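Local structure of rhodanese domain-containing protein (Thermoplasma volcanium GSS1, 3GK5) at residues I51-D55 with K56-V60; A71-F74 with L75-L78; Q90-E94 with E95-V99. The protein is of unknown function, but this rhodanese-like domain belongs to a family of sulfur-transfer enzymes and related non-catalytic domains, consistent with a possible role in sulfur transfer. All coordinates share one frame; numbering follows the deposited sequence.

Contact 1 (I51-D55 with K56-V60); sequences ILERD and KKYAV
The side chains of Glu53 and Lys56 run alongside each other in the same direction, and their charged ends meet in a salt bridge of 2.7 Å between Glu53 OE2 and Lys56 NZ. The ammonium approaches from above the carboxylate plane, 45° out of it. In Lys56, CG lies anti to the carbonyl carbon (chi1 -75°), and the extended chain beyond it lays CD and CE along Glu53 CB and CG, bringing NZ to the carboxylate; the Glu53 chain bends at chi2. The alkyl portions are close, with Lys56 CD 3.4 Å from Glu53 CB. Because both residues remain partly exposed, solvent probably screens some of the attraction.

A second polar link starts from the backbone of the same glutamate. Glu53 N donates to Tyr58 OH at 2.7 Å, with an N-H...O angle of 150°, so the hydroxyl oxygen of the buried Tyr58 serves as acceptor. The carbonyl of Glu53 adds a contact at the ring edge, in the ring plane, where Glu53 O comes within 3.1 Å of Tyr58 CE1. Hydroxyl and edge are thus both met by one residue, which is likely to limit rotation of the ring.

The segment 51-60 carries the chain from helix 42-48 into strand 58-61, the middle strand of the parallel sheet of the rhodanese-like alpha/beta fold. Tyr58 enters that sheet through backbone hydrogen bonds with Asn81 and Val83, and its side chain touches Thr19 and Ile82.

Apolar packing comes from Leu52, whose CG sits over one face of the aromatic ring, 4.0 Å from Tyr58 CZ. Leu52 also touches Ile40.

One water lies 3.0 Å from Arg54 O and 2.8 Å from Lys56 O, placed to bridge the two carbonyls, though other acceptors compete for its protons.

Contact 2 (A71-F74 with L75-L78); sequences AVEF and LSQL
Helical backbone bonds tie Leu75 N to Ala71 O at 3.0 Å and Ser76 N to Val72 O at 2.8 Å as helix 66-76 nears its C-terminal end. The following carbonyl, Glu73 O, is served by a side chain, that of Gln77. Gln77 NE2 donates to it at 2.8 Å with an N-H...O angle of 162°; the oxygen lies in the amide plane of Gln77, while the donor stands 41° out of the carbonyl plane. The first torsion of Ser76 (chi1 74°) turns OG back toward the carbonyls of the preceding turn, 3.1 Å from Glu73 O, a possible hydrogen bond. On another side of the helix Leu78 CD1 lies over one face of the Phe74 ring in a CH-pi contact, 4.1 Å from the ring centroid, and Leu75 CD2 packs 3.7 Å from Phe74 CD2. This helix is the crossover of the beta-alpha-beta unit between strands 58-61 and 82-85; Val72 touches both strands, and Phe74 touches Arg46 of helix 42-48. Side-chain N-H thus takes over where the main-chain ladder fades, so the Glu73 carbonyl keeps a donor as the chain leaves the helix.

Contact 3 (Q90-E94 with E95-V99); sequences QSWIE and EGYPV
Glu95 follows directly on helix 88-94 and bonds back into it, Glu95 N donating to Ser91 O at 2.9 Å. Its side chain bends at chi2 and leaves OE2 3.1 Å from Ser91 OG, a tentative contact. Gly96 is where the backbone leaves helical geometry. Its positive phi of 73° favours glycine, and Gly96 N donates to Ile93 O at 2.8 Å; with the weak bond from Tyr97 N to Trp92 O this makes a Schellman motif. Tyr97 lays its CB over the Trp92 five-membered ring, 3.4 Å from that ring's centroid, in a CH-pi contact. The phenol ring and the indole six-membered ring meet obliquely, their planes 41° apart, and Tyr97 continues onto the ring of Tyr12 in helix 8-13. A water molecule bridges Tyr97 O, at 2.8 Å, with Ile93 O. Pro98 supplies the carbonyl for the indole: Trp92 NE1 donates to Pro98 O at 3.0 Å, the oxygen lying in the indole plane but the donor 62° out of the carbonyl plane. Val99 CB comes near the indole edge. The indole N-H of the buried Trp92 therefore has an acceptor, and a CH-pi contact over the indole face and a hydrogen bond at its edge together join segment 95-99 to helix 88-94.

Overall arrangement
Contacts 1 and 2 follow each other along the chain and touch, their centres 11 Å apart. Val60 CG2 of strand 58-61 packs 3.8 Å from Val72 CG2 of helix 66-76, and Leu52 CD2 meets Leu75 CD1 at 4.1 Å. Contact 3 lies on the opposite side of the chain's centre, its centre about 22 Å from that of contact 1 and about 25 Å from that of contact 2. The loop joining strand 58-61 to helix 66-76, where active rhodanese domains carry their catalytic cysteine, lies between contacts 1 and 2 along the chain; Gln90 of contact 3 reaches it through a backbone hydrogen bond with Ala63 and side-chain contact with His64.

Contact 1 (I51-D55 with K56-V60)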
ATOM      1  N   ILE A  51       4.712   4.462  13.398  1.00 32.95           N
ATOM      2  CA  ILE A  51       5.966   4.583  12.672  1.00 37.49           C
ATOM      3  C   ILE A  51       5.768   5.329  11.358  1.00 34.05           C
ATOM      4  O   ILE A  51       6.731   5.687  10.691  1.00 41.18           O
ATOM      5  CB  ILE A  51       6.539   3.195  12.380  1.00 48.57           C
ATOM      6  CG1 ILE A  51       6.406   2.324  13.637  1.00 59.99           C
ATOM      7  CG2 ILE A  51       7.995   3.312  11.963  1.00 46.63           C
ATOM      8  CD1 ILE A  51       6.780   0.870  13.429  1.00 74.74           C
ATOM      9  N   LEU A  52       4.513   5.568  11.001  1.00 30.93           N
ATOM     10  CA  LEU A  52       4.181   6.265   9.767  1.00 29.25           C
ATOM     11  C   LEU A  52       4.356   7.779   9.859  1.00 33.76           C
ATOM     12  O   LEU A  52       3.978   8.395  10.856  1.00 44.94           O
ATOM     13  CB  LEU A  52       2.743   5.933   9.368  1.00 20.73           C
ATOM     14  CG  LEU A  52       2.510   4.672   8.533  1.00 18.70           C
ATOM     15  CD1 LEU A  52       3.606   3.654   8.758  1.00 33.08           C
ATOM     16  CD2 LEU A  52       1.151   4.095   8.878  1.00 19.54           C
ATOM     17  N   GLU A  53       4.930   8.370   8.813  1.00 32.97           N
ATOM     18  CA  GLU A  53       5.152   9.817   8.753  1.00 33.51           C
ATOM     19  C   GLU A  53       3.865  10.545   8.404  1.00 34.55           C
ATOM     20  O   GLU A  53       3.107  10.104   7.540  1.00 34.67           O
ATOM     21  CB  GLU A  53       6.199  10.166   7.694  1.00 38.28           C
ATOM     22  CG  GLU A  53       7.590  10.394   8.224  1.00 44.06           C
ATOM     23  CD  GLU A  53       8.203   9.146   8.787  1.00 49.84           C
ATOM     24  OE1 GLU A  53       7.682   8.629   9.798  1.00 57.62           O
ATOM     25  OE2 GLU A  53       9.207   8.675   8.213  1.00 57.83           O
ATOM     26  N   ARG A  54       3.638  11.679   9.053  1.00 37.78           N
ATOM     27  CA  ARG A  54       2.434  12.460   8.811  1.00 36.98           C
ATOM     28  C   ARG A  54       2.603  13.322   7.570  1.00 35.81           C
ATOM     29  O   ARG A  54       1.629  13.673   6.901  1.00 37.99           O
ATOM     30  CB  ARG A  54       2.143  13.348  10.021  1.00 37.72           C
ATOM     31  CG  ARG A  54       0.797  14.038   9.981  1.00 49.59           C
ATOM     32  CD  ARG A  54       0.651  14.963  11.173  1.00 61.46           C
ATOM     33  NE  ARG A  54      -0.706  15.482  11.320  1.00 69.79           N
ATOM     34  CZ  ARG A  54      -1.078  16.315  12.286  1.00 75.55           C
ATOM     35  NH1 ARG A  54      -0.191  16.723  13.185  1.00 77.01           N
ATOM     36  NH2 ARG A  54      -2.335  16.735  12.361  1.00 73.97           N
ATOM     37  N   ASP A  55       3.857  13.651   7.272  1.00 34.83           N
ATOM     38  CA  ASP A  55       4.203  14.480   6.124  1.00 27.75           C
ATOM     39  C   ASP A  55       4.381  13.670   4.845  1.00 32.76           C
ATOM     40  O   ASP A  55       5.062  14.110   3.920  1.00 38.63           O
ATOM     41  CB  ASP A  55       5.495  15.239   6.402  1.00 31.70           C
ATOM     42  CG  ASP A  55       6.674  14.314   6.597  1.00 32.24           C
ATOM     43  OD1 ASP A  55       6.635  13.487   7.529  1.00 33.92           O
ATOM     44  OD2 ASP A  55       7.643  14.413   5.819  1.00 45.64           O
ATOM     45  N   LYS A  56       3.781  12.488   4.793  1.00 28.72           N
ATOM     46  CA  LYS A  56       3.887  11.663   3.604  1.00 30.10           C
ATOM     47  C   LYS A  56       2.533  11.293   3.053  1.00 30.19           C
ATOM     48  O   LYS A  56       1.533  11.318   3.767  1.00 26.48           O
ATOM     49  CB  LYS A  56       4.675  10.389   3.893  1.00 26.65           C
ATOM     50  CG  LYS A  56       6.153  10.619   4.022  1.00 37.55           C
ATOM     51  CD  LYS A  56       6.848   9.350   4.422  1.00 51.90           C
ATOM     52  CE  LYS A  56       8.298   9.609   4.764  1.00 54.36           C
ATOM     53  NZ  LYS A  56       8.846   8.446   5.520  1.00 58.32           N
ATOM     54  N   LYS A  57       2.520  10.965   1.765  1.00 33.12           N
ATOM     55  CA  LYS A  57       1.315  10.556   1.053  1.00 26.21           C
ATOM     56  C   LYS A  57       1.464   9.056   0.827  1.00 20.64           C
ATOM     57  O   LYS A  57       2.253   8.624  -0.007  1.00 21.66           O
ATOM     58  CB  LYS A  57       1.243  11.284  -0.289  1.00 26.51           C
ATOM     59  CG  LYS A  57       0.060  10.921  -1.172  1.00 40.38           C
ATOM     60  CD  LYS A  57      -1.205  11.632  -0.730  1.00 42.12           C
ATOM     61  CE  LYS A  57      -1.992  12.190  -1.926  1.00 46.09           C
ATOM     62  NZ  LYS A  57      -2.665  11.137  -2.753  1.00 37.64           N
ATOM     63  N   TYR A  58       0.709   8.262   1.574  1.00 19.27           N
ATOM     64  CA  TYR A  58       0.802   6.816   1.450  1.00 22.53           C
ATOM     65  C   TYR A  58      -0.203   6.173   0.505  1.00 26.12           C
ATOM     66  O   TYR A  58      -1.345   6.618   0.383  1.00 33.43           O
ATOM     67  CB  TYR A  58       0.668   6.157   2.826  1.00 17.57           C
ATOM     68  CG  TYR A  58       1.806   6.456   3.778  1.00 23.89           C
ATOM     69  CD1 TYR A  58       1.690   7.450   4.759  1.00 20.83           C
ATOM     70  CD2 TYR A  58       2.994   5.730   3.713  1.00 17.46           C
ATOM     71  CE1 TYR A  58       2.732   7.702   5.651  1.00 26.01           C
ATOM     72  CE2 TYR A  58       4.036   5.974   4.597  1.00 21.96           C
ATOM     73  CZ  TYR A  58       3.904   6.953   5.558  1.00 26.08           C
ATOM     74  OH  TYR A  58       4.948   7.182   6.418  1.00 31.25           O
ATOM     75  N   ALA A  59       0.249   5.117  -0.159  1.00 18.26           N
ATOM     76  CA  ALA A  59      -0.582   4.343  -1.071  1.00 22.13           C
ATOM     77  C   ALA A  59      -0.630   2.936  -0.462  1.00 17.87           C
ATOM     78  O   ALA A  59       0.351   2.187  -0.517  1.00 24.12           O
ATOM     79  CB  ALA A  59       0.052   4.314  -2.478  1.00 13.36           C
ATOM     80  N   VAL A  60      -1.766   2.588   0.133  1.00 16.24           N
ATOM     81  CA  VAL A  60      -1.914   1.291   0.788  1.00 10.62           C
ATOM     82  C   VAL A  60      -2.284   0.212  -0.195  1.00  9.92           C
ATOM     83  O   VAL A  60      -3.328   0.268  -0.844  1.00 20.70           O
ATOM     84  CB  VAL A  60      -2.989   1.324   1.880  1.00 11.48           C
ATOM     85  CG1 VAL A  60      -2.851   0.102   2.764  1.00 13.54           C
ATOM     86  CG2 VAL A  60      -2.874   2.591   2.678  1.00  5.41           C
TER
HETATM   87  O   HOH W   1       0.501  10.992   6.387  1.00 24.25           O

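Contact 2 (A71-F74 with L75-L78)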
ATOM      1  N   ALA A  71      -7.517  -0.978   6.111  1.00 20.20           N
ATOM      2  CA  ALA A  71      -6.412  -0.210   6.674  1.00 22.78           C
ATOM      3  C   ALA A  71      -6.617   1.286   6.419  1.00 22.19           C
ATOM      4  O   ALA A  71      -6.318   2.121   7.268  1.00 18.81           O
ATOM      5  CB  ALA A  71      -5.087  -0.663   6.060  1.00 12.74           C
ATOM      6  N   VAL A  72      -7.123   1.623   5.242  1.00 20.51           N
ATOM      7  CA  VAL A  72      -7.339   3.014   4.914  1.00 15.11           C
ATOM      8  C   VAL A  72      -8.350   3.685   5.830  1.00 19.00           C
ATOM      9  O   VAL A  72      -8.116   4.788   6.306  1.00 19.28           O
ATOM     10  CB  VAL A  72      -7.798   3.170   3.470  1.00 13.78           C
ATOM     11  CG1 VAL A  72      -8.113   4.631   3.192  1.00 25.10           C
ATOM     12  CG2 VAL A  72      -6.707   2.675   2.531  1.00 11.47           C
ATOM     13  N   GLU A  73      -9.472   3.017   6.079  1.00 28.45           N
ATOM     14  CA  GLU A  73     -10.518   3.563   6.940  1.00 27.39           C
ATOM     15  C   GLU A  73      -9.977   3.811   8.344  1.00 25.70           C
ATOM     16  O   GLU A  73     -10.434   4.705   9.048  1.00 22.59           O
ATOM     17  CB  GLU A  73     -11.700   2.588   7.008  1.00 32.75           C
ATOM     18  CG  GLU A  73     -12.966   3.056   6.292  1.00 33.92           C
ATOM     19  CD  GLU A  73     -13.668   4.183   7.032  1.00 41.81           C
ATOM     20  OE1 GLU A  73     -13.145   5.315   7.045  1.00 51.43           O
ATOM     21  OE2 GLU A  73     -14.743   3.938   7.616  1.00 46.31           O
ATOM     22  N   PHE A  74      -8.996   3.009   8.738  1.00 28.34           N
ATOM     23  CA  PHE A  74      -8.386   3.122  10.050  1.00 22.67           C
ATOM     24  C   PHE A  74      -7.414   4.298  10.121  1.00 23.00           C
ATOM     25  O   PHE A  74      -7.519   5.147  11.002  1.00 27.70           O
ATOM     26  CB  PHE A  74      -7.660   1.815  10.376  1.00 25.42           C
ATOM     27  CG  PHE A  74      -6.953   1.821  11.704  1.00 27.88           C
ATOM     28  CD1 PHE A  74      -7.668   1.932  12.892  1.00 26.92           C
ATOM     29  CD2 PHE A  74      -5.564   1.708  11.764  1.00 24.31           C
ATOM     30  CE1 PHE A  74      -7.010   1.933  14.125  1.00 30.40           C
ATOM     31  CE2 PHE A  74      -4.897   1.708  12.983  1.00 27.08           C
ATOM     32  CZ  PHE A  74      -5.621   1.821  14.170  1.00 22.12           C
ATOM     33  N   LEU A  75      -6.475   4.358   9.187  1.00 20.55           N
ATOM     34  CA  LEU A  75      -5.481   5.425   9.196  1.00 25.73           C
ATOM     35  C   LEU A  75      -6.032   6.773   8.734  1.00 33.39           C
ATOM     36  O   LEU A  75      -5.426   7.812   8.994  1.00 36.05           O
ATOM     37  CB  LEU A  75      -4.293   5.035   8.314  1.00 21.79           C
ATOM     38  CG  LEU A  75      -3.662   3.669   8.580  1.00 20.16           C
ATOM     39  CD1 LEU A  75      -2.658   3.374   7.483  1.00 12.72           C
ATOM     40  CD2 LEU A  75      -2.999   3.643   9.950  1.00 16.06           C
ATOM     41  N   SER A  76      -7.170   6.757   8.047  1.00 30.38           N
ATOM     42  CA  SER A  76      -7.767   7.991   7.553  1.00 28.67           C
ATOM     43  C   SER A  76      -8.346   8.806   8.699  1.00 33.44           C
ATOM     44  O   SER A  76      -8.310  10.035   8.680  1.00 42.96           O
ATOM     45  CB  SER A  76      -8.876   7.690   6.540  1.00 31.56           C
ATOM     46  OG  SER A  76     -10.034   7.206   7.194  1.00 37.22           O
ATOM     47  N   GLN A  77      -8.884   8.122   9.700  1.00 36.31           N
ATOM     48  CA  GLN A  77      -9.474   8.814  10.834  1.00 41.55           C
ATOM     49  C   GLN A  77      -8.396   9.272  11.805  1.00 40.44           C
ATOM     50  O   GLN A  77      -8.673  10.022  12.734  1.00 47.24           O
ATOM     51  CB  GLN A  77     -10.467   7.902  11.559  1.00 50.65           C
ATOM     52  CG  GLN A  77     -11.492   7.239  10.649  1.00 62.41           C
ATOM     53  CD  GLN A  77     -12.413   6.296  11.408  1.00 74.66           C
ATOM     54  OE1 GLN A  77     -13.149   6.721  12.301  1.00 77.69           O
ATOM     55  NE2 GLN A  77     -12.371   5.009  11.060  1.00 70.38           N
ATOM     56  N   LEU A  78      -7.165   8.817  11.595  1.00 39.37           N
ATOM     57  CA  LEU A  78      -6.066   9.207  12.469  1.00 34.19           C
ATOM     58  C   LEU A  78      -5.305  10.385  11.871  1.00 36.69           C
ATOM     59  O   LEU A  78      -4.192  10.703  12.298  1.00 36.87           O
ATOM     60  CB  LEU A  78      -5.112   8.031  12.692  1.00 35.26           C
ATOM     61  CG  LEU A  78      -5.712   6.790  13.359  1.00 35.77           C
ATOM     62  CD1 LEU A  78      -4.743   5.637  13.248  1.00 34.46           C
ATOM     63  CD2 LEU A  78      -6.047   7.090  14.815  1.00 34.91           C
TER

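Contact 3 (Q90-E94 with E95-V99)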
ATOM      1  N   GLN A  90      -2.149  -7.419  -7.256  1.00 32.90           N
ATOM      2  CA  GLN A  90      -2.540  -8.372  -8.281  1.00 30.68           C
ATOM      3  C   GLN A  90      -2.793  -7.560  -9.547  1.00 29.70           C
ATOM      4  O   GLN A  90      -2.227  -7.842 -10.596  1.00 33.27           O
ATOM      5  CB  GLN A  90      -3.818  -9.108  -7.871  1.00 36.92           C
ATOM      6  CG  GLN A  90      -4.456  -9.920  -8.994  1.00 50.56           C
ATOM      7  CD  GLN A  90      -5.814 -10.500  -8.617  1.00 63.81           C
ATOM      8  OE1 GLN A  90      -6.720  -9.775  -8.200  1.00 65.98           O
ATOM      9  NE2 GLN A  90      -5.963 -11.811  -8.777  1.00 67.75           N
ATOM     10  N   SER A  91      -3.637  -6.540  -9.426  1.00 29.83           N
ATOM     11  CA  SER A  91      -3.975  -5.675 -10.545  1.00 25.72           C
ATOM     12  C   SER A  91      -2.719  -5.004 -11.075  1.00 29.63           C
ATOM     13  O   SER A  91      -2.502  -4.921 -12.283  1.00 34.94           O
ATOM     14  CB  SER A  91      -4.977  -4.614 -10.090  1.00 29.98           C
ATOM     15  OG  SER A  91      -5.165  -3.620 -11.082  1.00 41.76           O
ATOM     16  N   TRP A  92      -1.889  -4.529 -10.159  1.00 26.07           N
ATOM     17  CA  TRP A  92      -0.640  -3.869 -10.516  1.00 24.98           C
ATOM     18  C   TRP A  92       0.203  -4.736 -11.455  1.00 20.91           C
ATOM     19  O   TRP A  92       0.761  -4.243 -12.436  1.00 24.83           O
ATOM     20  CB  TRP A  92       0.125  -3.539  -9.229  1.00 20.58           C
ATOM     21  CG  TRP A  92       1.543  -3.143  -9.415  1.00 19.15           C
ATOM     22  CD1 TRP A  92       2.611  -3.974  -9.605  1.00 22.74           C
ATOM     23  CD2 TRP A  92       2.066  -1.813  -9.403  1.00 21.44           C
ATOM     24  NE1 TRP A  92       3.768  -3.244  -9.710  1.00 24.22           N
ATOM     25  CE2 TRP A  92       3.463  -1.914  -9.591  1.00 21.08           C
ATOM     26  CE3 TRP A  92       1.490  -0.543  -9.257  1.00 16.33           C
ATOM     27  CZ2 TRP A  92       4.295  -0.794  -9.632  1.00 14.33           C
ATOM     28  CZ3 TRP A  92       2.315   0.571  -9.298  1.00 25.82           C
ATOM     29  CH2 TRP A  92       3.710   0.437  -9.487  1.00 25.40           C
ATOM     30  N   ILE A  93       0.281  -6.028 -11.145  1.00 22.12           N
ATOM     31  CA  ILE A  93       1.044  -6.983 -11.945  1.00 22.86           C
ATOM     32  C   ILE A  93       0.325  -7.334 -13.246  1.00 27.62           C
ATOM     33  O   ILE A  93       0.949  -7.420 -14.308  1.00 30.98           O
ATOM     34  CB  ILE A  93       1.313  -8.277 -11.137  1.00 26.50           C
ATOM     35  CG1 ILE A  93       2.275  -7.956  -9.986  1.00 14.38           C
ATOM     36  CG2 ILE A  93       1.865  -9.381 -12.049  1.00 10.46           C
ATOM     37  CD1 ILE A  93       2.631  -9.141  -9.127  1.00 20.06           C
ATOM     38  N   GLU A  94      -0.989  -7.525 -13.163  1.00 27.85           N
ATOM     39  CA  GLU A  94      -1.781  -7.856 -14.346  1.00 33.58           C
ATOM     40  C   GLU A  94      -1.608  -6.778 -15.406  1.00 30.64           C
ATOM     41  O   GLU A  94      -1.601  -7.073 -16.598  1.00 25.15           O
ATOM     42  CB  GLU A  94      -3.269  -7.970 -13.991  1.00 38.85           C
ATOM     43  CG  GLU A  94      -3.623  -9.095 -13.029  1.00 63.51           C
ATOM     44  CD  GLU A  94      -3.423 -10.473 -13.631  1.00 70.70           C
ATOM     45  OE1 GLU A  94      -2.260 -10.843 -13.912  1.00 73.38           O
ATOM     46  OE2 GLU A  94      -4.433 -11.186 -13.827  1.00 73.38           O
ATOM     47  N   GLU A  95      -1.475  -5.529 -14.964  1.00 25.10           N
ATOM     48  CA  GLU A  95      -1.314  -4.415 -15.886  1.00 18.72           C
ATOM     49  C   GLU A  95       0.120  -4.266 -16.368  1.00 25.23           C
ATOM     50  O   GLU A  95       0.442  -3.335 -17.105  1.00 23.75           O
ATOM     51  CB  GLU A  95      -1.771  -3.111 -15.238  1.00 27.07           C
ATOM     52  CG  GLU A  95      -3.074  -2.576 -15.797  1.00 28.51           C
ATOM     53  CD  GLU A  95      -4.289  -3.130 -15.097  1.00 42.39           C
ATOM     54  OE1 GLU A  95      -5.402  -3.000 -15.648  1.00 59.48           O
ATOM     55  OE2 GLU A  95      -4.147  -3.686 -13.989  1.00 51.51           O
ATOM     56  N   GLY A  96       0.983  -5.185 -15.948  1.00 29.73           N
ATOM     57  CA  GLY A  96       2.370  -5.138 -16.372  1.00 30.31           C
ATOM     58  C   GLY A  96       3.187  -4.030 -15.736  1.00 27.16           C
ATOM     59  O   GLY A  96       3.782  -3.209 -16.425  1.00 27.31           O
ATOM     60  N   TYR A  97       3.218  -3.992 -14.414  1.00 33.86           N
ATOM     61  CA  TYR A  97       3.994  -2.970 -13.745  1.00 27.42           C
ATOM     62  C   TYR A  97       5.172  -3.574 -12.999  1.00 25.07           C
ATOM     63  O   TYR A  97       5.101  -4.689 -12.488  1.00 27.93           O
ATOM     64  CB  TYR A  97       3.098  -2.153 -12.825  1.00 35.09           C
ATOM     65  CG  TYR A  97       2.239  -1.155 -13.575  1.00 30.74           C
ATOM     66  CD1 TYR A  97       0.851  -1.161 -13.441  1.00 42.78           C
ATOM     67  CD2 TYR A  97       2.818  -0.182 -14.386  1.00 32.99           C
ATOM     68  CE1 TYR A  97       0.061  -0.214 -14.091  1.00 38.78           C
ATOM     69  CE2 TYR A  97       2.039   0.769 -15.040  1.00 34.23           C
ATOM     70  CZ  TYR A  97       0.665   0.751 -14.883  1.00 38.15           C
ATOM     71  OH  TYR A  97      -0.094   1.724 -15.486  1.00 36.97           O
ATOM     72  N   PRO A  98       6.283  -2.837 -12.936  1.00 25.96           N
ATOM     73  CA  PRO A  98       7.507  -3.278 -12.269  1.00 21.84           C
ATOM     74  C   PRO A  98       7.348  -3.702 -10.812  1.00 31.93           C
ATOM     75  O   PRO A  98       6.776  -2.986  -9.979  1.00 22.75           O
ATOM     76  CB  PRO A  98       8.435  -2.082 -12.435  1.00 20.03           C
ATOM     77  CG  PRO A  98       7.492  -0.927 -12.406  1.00 24.10           C
ATOM     78  CD  PRO A  98       6.372  -1.411 -13.293  1.00 21.23           C
ATOM     79  N   VAL A  99       7.874  -4.884 -10.519  1.00 26.94           N
ATOM     80  CA  VAL A  99       7.828  -5.437  -9.182  1.00 21.23           C
ATOM     81  C   VAL A  99       9.218  -5.982  -8.843  1.00 16.74           C
ATOM     82  O   VAL A  99       9.950  -6.428  -9.725  1.00 20.97           O
ATOM     83  CB  VAL A  99       6.726  -6.539  -9.092  1.00 19.72           C
ATOM     84  CG1 VAL A  99       7.272  -7.895  -9.514  1.00 15.95           C
ATOM     85  CG2 VAL A  99       6.148  -6.568  -7.703  1.00 19.29           C
TER
HETATM   86  O   HOH W   2       3.767  -6.788 -13.774  1.00 44.31           O